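Local coordinates for protein B (Streptococcus agalactiae, PDB 5H6I), which acts as a secreted, membrane-permeabilizing pore-forming toxin, the CAMP factor, and binds IgG, at residues V32-M41 / V89-V99; K44-I55 / V99-T110. All coordinates share one frame; numbering follows the deposited sequence.

Contact 1 of 2, residues V32-M41 / V89-V99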
loop_
_atom_site.group_PDB
_atom_site.type_symbol
_atom_site.label_atom_id
_atom_site.label_comp_id
_atom_site.label_asym_id
_atom_site.label_seq_id
_atom_site.Cartn_x
_atom_site.Cartn_y
_atom_site.Cartn_z
ATOM N N VAL A 32 -3.969 -8.034 37.240
ATOM C CA VAL A 32 -5.306 -8.165 36.676
ATOM C C VAL A 32 -5.214 -8.651 35.232
ATOM O O VAL A 32 -4.201 -8.450 34.561
ATOM C CB VAL A 32 -6.082 -6.831 36.771
ATOM C CG1 VAL A 32 -5.601 -5.850 35.711
ATOM C CG2 VAL A 32 -7.583 -7.069 36.659
ATOM N N ASN A 33 -6.274 -9.309 34.761
ATOM C CA ASN A 33 -6.333 -9.798 33.389
ATOM C C ASN A 33 -6.634 -8.697 32.380
ATOM O O ASN A 33 -6.704 -8.983 31.180
ATOM C CB ASN A 33 -7.381 -10.908 33.272
ATOM C CG ASN A 33 -6.932 -12.204 33.921
ATOM O OD1 ASN A 33 -5.762 -12.363 34.271
ATOM N ND2 ASN A 33 -7.861 -13.139 34.084
ATOM N N SER A 34 -6.818 -7.456 32.832
ATOM C CA SER A 34 -7.034 -6.334 31.928
ATOM C C SER A 34 -5.742 -5.605 31.587
ATOM O O SER A 34 -5.612 -5.082 30.473
ATOM C CB SER A 34 -8.032 -5.347 32.539
ATOM O OG SER A 34 -9.201 -6.010 32.987
ATOM N N ASN A 35 -4.785 -5.556 32.516
ATOM C CA ASN A 35 -3.516 -4.895 32.228
ATOM C C ASN A 35 -2.669 -5.724 31.273
ATOM O O ASN A 35 -2.057 -5.178 30.348
ATOM C CB ASN A 35 -2.754 -4.623 33.524
ATOM C CG ASN A 35 -1.507 -3.787 33.300
ATOM O OD1 ASN A 35 -1.585 -2.651 32.833
ATOM N ND2 ASN A 35 -0.349 -4.348 33.630
ATOM N N ASN A 36 -2.616 -7.043 31.482
ATOM C CA ASN A 36 -1.911 -7.908 30.542
ATOM C C ASN A 36 -2.540 -7.832 29.158
ATOM O O ASN A 36 -1.832 -7.813 28.146
ATOM C CB ASN A 36 -1.904 -9.350 31.049
ATOM C CG ASN A 36 -1.611 -10.353 29.948
ATOM O OD1 ASN A 36 -2.524 -10.943 29.370
ATOM N ND2 ASN A 36 -0.332 -10.549 29.650
ATOM N N GLN A 37 -3.873 -7.780 29.096
ATOM C CA GLN A 37 -4.547 -7.611 27.814
ATOM C C GLN A 37 -4.230 -6.258 27.192
ATOM O O GLN A 37 -4.205 -6.130 25.963
ATOM C CB GLN A 37 -6.058 -7.777 27.996
ATOM C CG GLN A 37 -6.858 -7.721 26.704
ATOM C CD GLN A 37 -8.302 -8.142 26.897
ATOM O OE1 GLN A 37 -8.726 -9.188 26.405
ATOM N NE2 GLN A 37 -9.065 -7.329 27.617
ATOM N N ALA A 38 -3.973 -5.243 28.022
ATOM C CA ALA A 38 -3.686 -3.912 27.497
ATOM C C ALA A 38 -2.346 -3.875 26.770
ATOM O O ALA A 38 -2.215 -3.206 25.738
ATOM C CB ALA A 38 -3.714 -2.884 28.628
ATOM N N GLN A 39 -1.340 -4.584 27.287
ATOM C CA GLN A 39 -0.039 -4.591 26.628
ATOM C C GLN A 39 -0.015 -5.464 25.380
ATOM O O GLN A 39 0.866 -5.280 24.534
ATOM C CB GLN A 39 1.061 -5.044 27.596
ATOM C CG GLN A 39 0.586 -5.874 28.771
ATOM C CD GLN A 39 1.734 -6.404 29.611
ATOM O OE1 GLN A 39 2.903 -6.155 29.314
ATOM N NE2 GLN A 39 1.406 -7.140 30.666
ATOM N N GLN A 40 -0.952 -6.408 25.241
ATOM C CA GLN A 40 -1.065 -7.142 23.983
ATOM C C GLN A 40 -1.441 -6.203 22.846
ATOM O O GLN A 40 -0.782 -6.175 21.801
ATOM C CB GLN A 40 -2.097 -8.265 24.101
ATOM C CG GLN A 40 -2.016 -9.098 25.361
ATOM C CD GLN A 40 -3.237 -9.981 25.542
ATOM O OE1 GLN A 40 -4.359 -9.577 25.237
ATOM N NE2 GLN A 40 -3.023 -11.193 26.044
ATOM N N MET A 41 -2.507 -5.422 23.036
ATOM C CA MET A 41 -2.942 -4.494 21.999
ATOM C C MET A 41 -1.916 -3.391 21.778
ATOM O O MET A 41 -1.729 -2.928 20.648
ATOM C CB MET A 41 -4.302 -3.902 22.365
ATOM C CG MET A 41 -5.455 -4.883 22.234
ATOM S SD MET A 41 -6.958 -4.296 23.034
ATOM C CE MET A 41 -6.363 -4.000 24.695
ATOM N N VAL A 89 -7.737 -0.116 34.725
ATOM C CA VAL A 89 -8.324 -1.449 34.613
ATOM C C VAL A 89 -9.803 -1.532 34.255
ATOM O O VAL A 89 -10.636 -1.910 35.089
ATOM C CB VAL A 89 -8.052 -2.234 35.911
ATOM C CG1 VAL A 89 -8.536 -3.668 35.778
ATOM C CG2 VAL A 89 -6.567 -2.195 36.251
ATOM N N TYR A 90 -10.135 -1.193 33.018
ATOM C CA TYR A 90 -11.526 -1.040 32.607
ATOM C C TYR A 90 -11.932 -2.022 31.509
ATOM O O TYR A 90 -11.331 -3.088 31.322
ATOM C CB TYR A 90 -11.658 0.425 32.169
ATOM C CG TYR A 90 -10.936 0.761 30.879
ATOM C CD1 TYR A 90 -9.551 0.673 30.786
ATOM C CD2 TYR A 90 -11.640 1.178 29.758
ATOM C CE1 TYR A 90 -8.892 0.980 29.612
ATOM C CE2 TYR A 90 -10.989 1.490 28.578
ATOM C CZ TYR A 90 -9.615 1.389 28.511
ATOM O OH TYR A 90 -8.961 1.698 27.341
ATOM N N ASP A 91 -12.978 -1.663 30.767
ATOM C CA ASP A 91 -13.505 -2.503 29.700
ATOM C C ASP A 91 -12.681 -2.299 28.432
ATOM O O ASP A 91 -12.625 -1.188 27.893
ATOM C CB ASP A 91 -14.975 -2.171 29.453
ATOM C CG ASP A 91 -15.580 -2.980 28.320
ATOM O OD1 ASP A 91 -15.102 -4.105 28.062
ATOM O OD2 ASP A 91 -16.538 -2.488 27.688
ATOM N N LEU A 92 -12.045 -3.369 27.958
ATOM C CA LEU A 92 -11.207 -3.324 26.768
ATOM C C LEU A 92 -11.906 -3.893 25.537
ATOM O O LEU A 92 -11.236 -4.277 24.573
ATOM C CB LEU A 92 -9.896 -4.071 27.017
ATOM C CG LEU A 92 -8.933 -3.468 28.041
ATOM C CD1 LEU A 92 -7.661 -4.295 28.119
ATOM C CD2 LEU A 92 -8.611 -2.022 27.704
ATOM N N ASN A 93 -13.240 -3.955 25.550
ATOM C CA ASN A 93 -13.963 -4.553 24.433
ATOM C C ASN A 93 -13.938 -3.646 23.209
ATOM O O ASN A 93 -13.546 -4.072 22.117
ATOM C CB ASN A 93 -15.402 -4.862 24.845
ATOM C CG ASN A 93 -16.209 -5.478 23.718
ATOM O OD1 ASN A 93 -15.923 -6.587 23.269
ATOM N ND2 ASN A 93 -17.224 -4.758 23.255
ATOM N N SER A 94 -14.359 -2.389 23.373
ATOM C CA SER A 94 -14.391 -1.470 22.240
ATOM C C SER A 94 -12.987 -1.163 21.735
ATOM O O SER A 94 -12.768 -1.056 20.523
ATOM C CB SER A 94 -15.115 -0.181 22.628
ATOM O OG SER A 94 -14.216 0.760 23.186
ATOM N N ILE A 95 -12.022 -1.022 22.648
ATOM C CA ILE A 95 -10.655 -0.725 22.234
ATOM C C ILE A 95 -10.055 -1.899 21.468
ATOM O O ILE A 95 -9.179 -1.709 20.614
ATOM C CB ILE A 95 -9.796 -0.343 23.458
ATOM C CG1 ILE A 95 -8.650 0.582 23.044
ATOM C CG2 ILE A 95 -9.257 -1.578 24.162
ATOM C CD1 ILE A 95 -9.100 1.970 22.652
ATOM N N GLY A 96 -10.519 -3.118 21.736
ATOM C CA GLY A 96 -9.988 -4.292 21.073
ATOM C C GLY A 96 -10.567 -4.490 19.689
ATOM O O GLY A 96 -9.857 -4.900 18.764
ATOM N N SER A 97 -11.861 -4.200 19.537
ATOM C CA SER A 97 -12.495 -4.312 18.228
ATOM C C SER A 97 -11.920 -3.306 17.239
ATOM O O SER A 97 -11.909 -3.565 16.031
ATOM C CB SER A 97 -14.006 -4.125 18.360
ATOM O OG SER A 97 -14.534 -4.962 19.375
ATOM N N ARG A 98 -11.442 -2.160 17.728
ATOM C CA ARG A 98 -10.805 -1.188 16.849
ATOM C C ARG A 98 -9.398 -1.629 16.462
ATOM O O ARG A 98 -8.965 -1.405 15.325
ATOM C CB ARG A 98 -10.773 0.184 17.521
ATOM C CG ARG A 98 -12.146 0.694 17.923
ATOM C CD ARG A 98 -12.064 1.976 18.734
ATOM N NE ARG A 98 -13.382 2.406 19.193
ATOM C CZ ARG A 98 -14.240 3.101 18.454
ATOM N NH1 ARG A 98 -13.920 3.450 17.215
ATOM N NH2 ARG A 98 -15.420 3.449 18.952
ATOM N N VAL A 99 -8.675 -2.258 17.391
ATOM C CA VAL A 99 -7.339 -2.756 17.083
ATOM C C VAL A 99 -7.416 -3.910 16.091
ATOM O O VAL A 99 -6.606 -4.002 15.159
ATOM C CB VAL A 99 -6.613 -3.163 18.378
ATOM C CG1 VAL A 99 -5.367 -3.978 18.065
ATOM C CG2 VAL A 99 -6.256 -1.929 19.195
#
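Leu92 pushes its CD1 methyl against the N-terminal part of segment 32-41, where it meets Ser34 O and the side chains of Gln37, Ala38 and Met41. Ser34 O lies 3.2 Å from Leu92 CD1, while Gln37 comes over it with a chain extended beyond CG. The two side chains run past one another in opposite senses, and the amide end of Gln37 lies along Leu92, with NE2 3.4 Å from both CB and CD1; this is van der Waals contact of a polar group with an aliphatic one. Met41 CE meets the same CD1 at 3.7 Å.

Met41 buries the largest area of segment 32-41 against the other segment. Its chain leaves extended and then bends at the last torsion (chi3 -56°), which lays SD over the backbone of helix 93-99 and turns CE back toward Leu92. SD sits 3.6 Å from Gly96 CA, directly against the main chain, and 3.7 Å from Ile95 CG2. At the loop end the valines do the work: Val89 places CG1 anti to its backbone N (chi1 -175°), and this methyl reaches both branches of Val32, CG2 at 3.6 Å, as well as the CB of Ser34.

Leu92 is the N-cap residue of helix 93-115, and just before it Asp91 OD1 accepts from Asn93 N in an Asx turn, met from above the carboxylate plane. The starts of two nearly parallel helices, 21° apart, are thus joined by apolar contacts. Helix 65-84 backs the pair, Leu82 touching both Met41 and Ile95, while Asn93 and Ser97 face Val145 of helix 145-163.

Contact 2 of 2, residues K44-I55 / V99-T110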
loop_
_atom_site.group_PDB
_atom_site.type_symbol
_atom_site.label_atom_id
_atom_site.label_comp_id
_atom_site.label_asym_id
_atom_site.label_seq_id
_atom_site.Cartn_x
_atom_site.Cartn_y
_atom_site.Cartn_z
ATOM N N LYS A 44 0.437 -4.963 19.651
ATOM C CA LYS A 44 -0.192 -5.145 18.348
ATOM C C LYS A 44 -0.258 -3.829 17.583
ATOM O O LYS A 44 -0.087 -3.805 16.359
ATOM C CB LYS A 44 -1.592 -5.737 18.515
ATOM C CG LYS A 44 -2.277 -6.091 17.205
ATOM C CD LYS A 44 -1.595 -7.266 16.524
ATOM C CE LYS A 44 -2.302 -7.644 15.232
ATOM N NZ LYS A 44 -2.212 -6.564 14.210
ATOM N N LEU A 45 -0.501 -2.721 18.288
ATOM C CA LEU A 45 -0.531 -1.421 17.626
ATOM C C LEU A 45 0.850 -1.014 17.129
ATOM O O LEU A 45 0.960 -0.231 16.178
ATOM C CB LEU A 45 -1.094 -0.361 18.574
ATOM C CG LEU A 45 -2.601 -0.449 18.844
ATOM C CD1 LEU A 45 -3.008 0.505 19.956
ATOM C CD2 LEU A 45 -3.396 -0.171 17.577
ATOM N N ASP A 46 1.912 -1.531 17.754
ATOM C CA ASP A 46 3.257 -1.291 17.248
ATOM C C ASP A 46 3.550 -2.124 16.006
ATOM O O ASP A 46 4.287 -1.674 15.121
ATOM C CB ASP A 46 4.293 -1.581 18.334
ATOM C CG ASP A 46 4.427 -0.445 19.327
ATOM O OD1 ASP A 46 3.711 0.566 19.166
ATOM O OD2 ASP A 46 5.248 -0.558 20.262
ATOM N N GLN A 47 2.990 -3.334 15.926
ATOM C CA GLN A 47 3.110 -4.123 14.704
ATOM C C GLN A 47 2.389 -3.444 13.547
ATOM O O GLN A 47 2.897 -3.415 12.419
ATOM C CB GLN A 47 2.557 -5.530 14.934
ATOM C CG GLN A 47 2.389 -6.355 13.667
ATOM C CD GLN A 47 1.714 -7.690 13.926
ATOM O OE1 GLN A 47 1.436 -8.047 15.071
ATOM N NE2 GLN A 47 1.448 -8.435 12.859
ATOM N N ASP A 48 1.205 -2.886 13.808
ATOM C CA ASP A 48 0.475 -2.175 12.764
ATOM C C ASP A 48 1.172 -0.871 12.393
ATOM O O ASP A 48 1.214 -0.499 11.215
ATOM C CB ASP A 48 -0.959 -1.905 13.217
ATOM C CG ASP A 48 -1.691 -3.169 13.622
ATOM O OD1 ASP A 48 -1.264 -4.266 13.204
ATOM O OD2 ASP A 48 -2.694 -3.066 14.360
ATOM N N SER A 49 1.723 -0.166 13.385
ATOM C CA SER A 49 2.401 1.096 13.106
ATOM C C SER A 49 3.595 0.889 12.182
ATOM O O SER A 49 3.851 1.709 11.293
ATOM C CB SER A 49 2.842 1.757 14.412
ATOM O OG SER A 49 3.327 3.069 14.182
ATOM N N ILE A 50 4.333 -0.205 12.375
ATOM C CA ILE A 50 5.440 -0.519 11.478
ATOM C C ILE A 50 4.914 -1.013 10.138
ATOM O O ILE A 50 5.449 -0.668 9.077
ATOM C CB ILE A 50 6.380 -1.546 12.137
ATOM C CG1 ILE A 50 7.090 -0.921 13.340
ATOM C CG2 ILE A 50 7.396 -2.072 11.133
ATOM C CD1 ILE A 50 7.897 0.313 13.001
ATOM N N GLN A 51 3.851 -1.820 10.159
ATOM C CA GLN A 51 3.287 -2.331 8.914
ATOM C C GLN A 51 2.636 -1.226 8.092
ATOM O O GLN A 51 2.639 -1.292 6.859
ATOM C CB GLN A 51 2.275 -3.436 9.214
ATOM C CG GLN A 51 1.960 -4.335 8.032
ATOM C CD GLN A 51 1.498 -5.712 8.462
ATOM O OE1 GLN A 51 1.501 -6.037 9.650
ATOM N NE2 GLN A 51 1.097 -6.531 7.497
ATOM N N LEU A 52 2.082 -0.204 8.748
ATOM C CA LEU A 52 1.380 0.847 8.017
ATOM C C LEU A 52 2.327 1.913 7.479
ATOM O O LEU A 52 2.024 2.539 6.457
ATOM C CB LEU A 52 0.315 1.490 8.907
ATOM C CG LEU A 52 -0.981 0.692 9.075
ATOM C CD1 LEU A 52 -1.837 1.290 10.177
ATOM C CD2 LEU A 52 -1.755 0.626 7.766
ATOM N N ARG A 53 3.465 2.141 8.141
ATOM C CA ARG A 53 4.429 3.098 7.607
ATOM C C ARG A 53 5.158 2.534 6.394
ATOM O O ARG A 53 5.546 3.292 5.498
ATOM C CB ARG A 53 5.424 3.521 8.690
ATOM C CG ARG A 53 6.226 2.389 9.305
ATOM C CD ARG A 53 7.624 2.305 8.716
ATOM N NE ARG A 53 8.555 1.635 9.619
ATOM C CZ ARG A 53 9.687 1.059 9.229
ATOM N NH1 ARG A 53 10.029 1.067 7.948
ATOM N NH2 ARG A 53 10.475 0.473 10.120
ATOM N N ASN A 54 5.353 1.213 6.346
ATOM C CA ASN A 54 5.864 0.584 5.133
ATOM C C ASN A 54 4.891 0.777 3.979
ATOM O O ASN A 54 5.287 1.144 2.866
ATOM C CB ASN A 54 6.112 -0.906 5.375
ATOM C CG ASN A 54 7.247 -1.160 6.346
ATOM O OD1 ASN A 54 8.219 -0.407 6.397
ATOM N ND2 ASN A 54 7.129 -2.232 7.123
ATOM N N ILE A 55 3.603 0.535 4.234
ATOM C CA ILE A 55 2.578 0.721 3.212
ATOM C C ILE A 55 2.456 2.192 2.830
ATOM O O ILE A 55 2.146 2.514 1.676
ATOM C CB ILE A 55 1.240 0.146 3.715
ATOM C CG1 ILE A 55 1.339 -1.374 3.870
ATOM C CG2 ILE A 55 0.101 0.509 2.779
ATOM C CD1 ILE A 55 0.078 -2.017 4.402
ATOM N N VAL A 99 -8.675 -2.258 17.391
ATOM C CA VAL A 99 -7.339 -2.756 17.083
ATOM C C VAL A 99 -7.416 -3.910 16.091
ATOM O O VAL A 99 -6.606 -4.002 15.159
ATOM C CB VAL A 99 -6.613 -3.163 18.378
ATOM C CG1 VAL A 99 -5.367 -3.978 18.065
ATOM C CG2 VAL A 99 -6.256 -1.929 19.195
ATOM N N GLU A 100 -8.395 -4.802 16.265
ATOM C CA GLU A 100 -8.546 -5.926 15.346
ATOM C C GLU A 100 -8.923 -5.452 13.948
ATOM O O GLU A 100 -8.436 -5.996 12.950
ATOM C CB GLU A 100 -9.593 -6.904 15.876
ATOM C CG GLU A 100 -9.177 -7.642 17.134
ATOM C CD GLU A 100 -10.354 -8.266 17.855
ATOM O OE1 GLU A 100 -11.505 -7.873 17.568
ATOM O OE2 GLU A 100 -10.130 -9.149 18.709
ATOM N N ALA A 101 -9.789 -4.440 13.855
ATOM C CA ALA A 101 -10.199 -3.927 12.554
ATOM C C ALA A 101 -9.048 -3.277 11.798
ATOM O O ALA A 101 -9.136 -3.122 10.575
ATOM C CB ALA A 101 -11.347 -2.929 12.717
ATOM N N LEU A 102 -7.974 -2.895 12.493
ATOM C CA LEU A 102 -6.799 -2.373 11.802
ATOM C C LEU A 102 -6.078 -3.466 11.026
ATOM O O LEU A 102 -5.470 -3.187 9.987
ATOM C CB LEU A 102 -5.851 -1.713 12.801
ATOM C CG LEU A 102 -6.215 -0.282 13.203
ATOM C CD1 LEU A 102 -5.323 0.199 14.333
ATOM C CD2 LEU A 102 -6.121 0.648 12.004
ATOM N N THR A 103 -6.130 -4.709 11.512
ATOM C CA THR A 103 -5.584 -5.822 10.743
ATOM C C THR A 103 -6.393 -6.053 9.474
ATOM O O THR A 103 -5.832 -6.370 8.419
ATOM C CB THR A 103 -5.547 -7.088 11.602
ATOM O OG1 THR A 103 -4.716 -6.865 12.748
ATOM C CG2 THR A 103 -4.994 -8.263 10.807
ATOM N N ASP A 104 -7.717 -5.887 9.553
ATOM C CA ASP A 104 -8.545 -5.974 8.356
ATOM C C ASP A 104 -8.272 -4.818 7.404
ATOM O O ASP A 104 -8.384 -4.982 6.184
ATOM C CB ASP A 104 -10.023 -6.012 8.742
ATOM C CG ASP A 104 -10.390 -7.259 9.523
ATOM O OD1 ASP A 104 -10.388 -8.357 8.928
ATOM O OD2 ASP A 104 -10.678 -7.142 10.733
ATOM N N VAL A 105 -7.917 -3.647 7.939
ATOM C CA VAL A 105 -7.509 -2.532 7.088
ATOM C C VAL A 105 -6.237 -2.889 6.331
ATOM O O VAL A 105 -6.157 -2.741 5.106
ATOM C CB VAL A 105 -7.324 -1.253 7.926
ATOM C CG1 VAL A 105 -6.513 -0.224 7.153
ATOM C CG2 VAL A 105 -8.669 -0.680 8.331
ATOM N N ILE A 106 -5.227 -3.379 7.054
ATOM C CA ILE A 106 -3.963 -3.749 6.423
ATOM C C ILE A 106 -4.172 -4.884 5.430
ATOM O O ILE A 106 -3.613 -4.873 4.326
ATOM C CB ILE A 106 -2.920 -4.118 7.496
ATOM C CG1 ILE A 106 -2.675 -2.932 8.430
ATOM C CG2 ILE A 106 -1.620 -4.567 6.847
ATOM C CD1 ILE A 106 -1.862 -3.278 9.658
ATOM N N GLU A 107 -4.988 -5.875 5.798
ATOM C CA GLU A 107 -5.214 -7.017 4.916
ATOM C C GLU A 107 -5.896 -6.593 3.623
ATOM O O GLU A 107 -5.621 -7.153 2.554
ATOM C CB GLU A 107 -6.043 -8.080 5.634
ATOM C CG GLU A 107 -5.223 -9.228 6.197
ATOM C CD GLU A 107 -5.958 -9.989 7.281
ATOM O OE1 GLU A 107 -5.294 -10.483 8.216
ATOM O OE2 GLU A 107 -7.199 -10.093 7.197
ATOM N N ALA A 108 -6.790 -5.605 3.696
ATOM C CA ALA A 108 -7.444 -5.116 2.488
ATOM C C ALA A 108 -6.467 -4.381 1.579
ATOM O O ALA A 108 -6.612 -4.422 0.354
ATOM C CB ALA A 108 -8.617 -4.208 2.853
ATOM N N ILE A 109 -5.465 -3.714 2.155
ATOM C CA ILE A 109 -4.508 -2.973 1.340
ATOM C C ILE A 109 -3.557 -3.926 0.625
ATOM O O ILE A 109 -3.277 -3.763 -0.568
ATOM C CB ILE A 109 -3.749 -1.952 2.205
ATOM C CG1 ILE A 109 -4.727 -0.935 2.793
ATOM C CG2 ILE A 109 -2.684 -1.255 1.382
ATOM C CD1 ILE A 109 -4.284 -0.358 4.113
ATOM N N THR A 110 -3.043 -4.931 1.340
ATOM C CA THR A 110 -2.202 -5.932 0.692
ATOM C C THR A 110 -2.990 -6.751 -0.323
ATOM O O THR A 110 -2.419 -7.221 -1.313
ATOM C CB THR A 110 -1.566 -6.857 1.730
ATOM O OG1 THR A 110 -2.533 -7.816 2.177
ATOM C CG2 THR A 110 -1.045 -6.061 2.918
#
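Knobs-into-holes packing joins helices 35-58 and 93-115 here, within the all-helical bundle of the CAMP factor, the two segments running the same way at 24° with their axes 10.3 Å apart. Ile106 is the knob from helix 93-115 and sits among Asp48, Gln51, Leu52 and Ile55. Each of its carbons has its own neighbour: CG1 lies 3.7 Å from Leu52 CD2, CG2 lies under the amide of Gln51, 3.4 Å from NE2, and CD1 reaches the aspartate. With CG2 anti to the backbone N and CG1 anti to the carbonyl carbon (chi1 -60°), the two branches diverge, one to Gln51 and the other to Leu52.

The reciprocal knob, Asp48, is a buried acid set among Val99, Leu102, Thr103 and Ile106. Its OD2 packs on Leu102 CB, while OD1, 3.7 Å from Ile106 CD1, takes the salt bridge from Lys44, a turn earlier on the same helix. That ion pair would be expected to steady the aspartate's negative charge in largely apolar surroundings.

Apolar contacts continue at both ends. Leu45 CD2 touches both Val99 CG2 and Leu102 CD1, and at the far end Ile55 CG2 meets Ile109 CG2 at 3.6 Å. Helix 65-84 covers one flank, with Ile72 on Leu52 and Val68 on Ile109, whereas Ala101, Val105 and Ala108 of helix 93-115 turn to helix 121-139.

Lys44 carries the one hydrogen bond between the segments. Its chain bends at chi2 (69°) and again at chi4, passing CG over Val99 CG1 before bringing the ammonium across, so that NZ stands 2.7 Å from Asp48 OD1 and donates to Thr103 OG1 at 2.9 Å.

Contacts 1 and 2 are successive lengths of one interface between helices 35-58 and 93-115, their centres about 18 Å apart. Val99 belongs to both and joins them, its CG2 also lying near Met41 CB in contact 1. Contact 1 lies at the outer end of the bundle, about 28 Å from the chain centre, and contact 2 only about 10 Å from it. The character changes along the way, from apolar contacts where the helices begin to reciprocal knobs and an ion pair to a buried aspartate deeper in. Segments 89-99 and 99-110 both fall within the IgG constant region-binding region, residues 57-120, whereas segments 32-41 and 44-55 are not part of it.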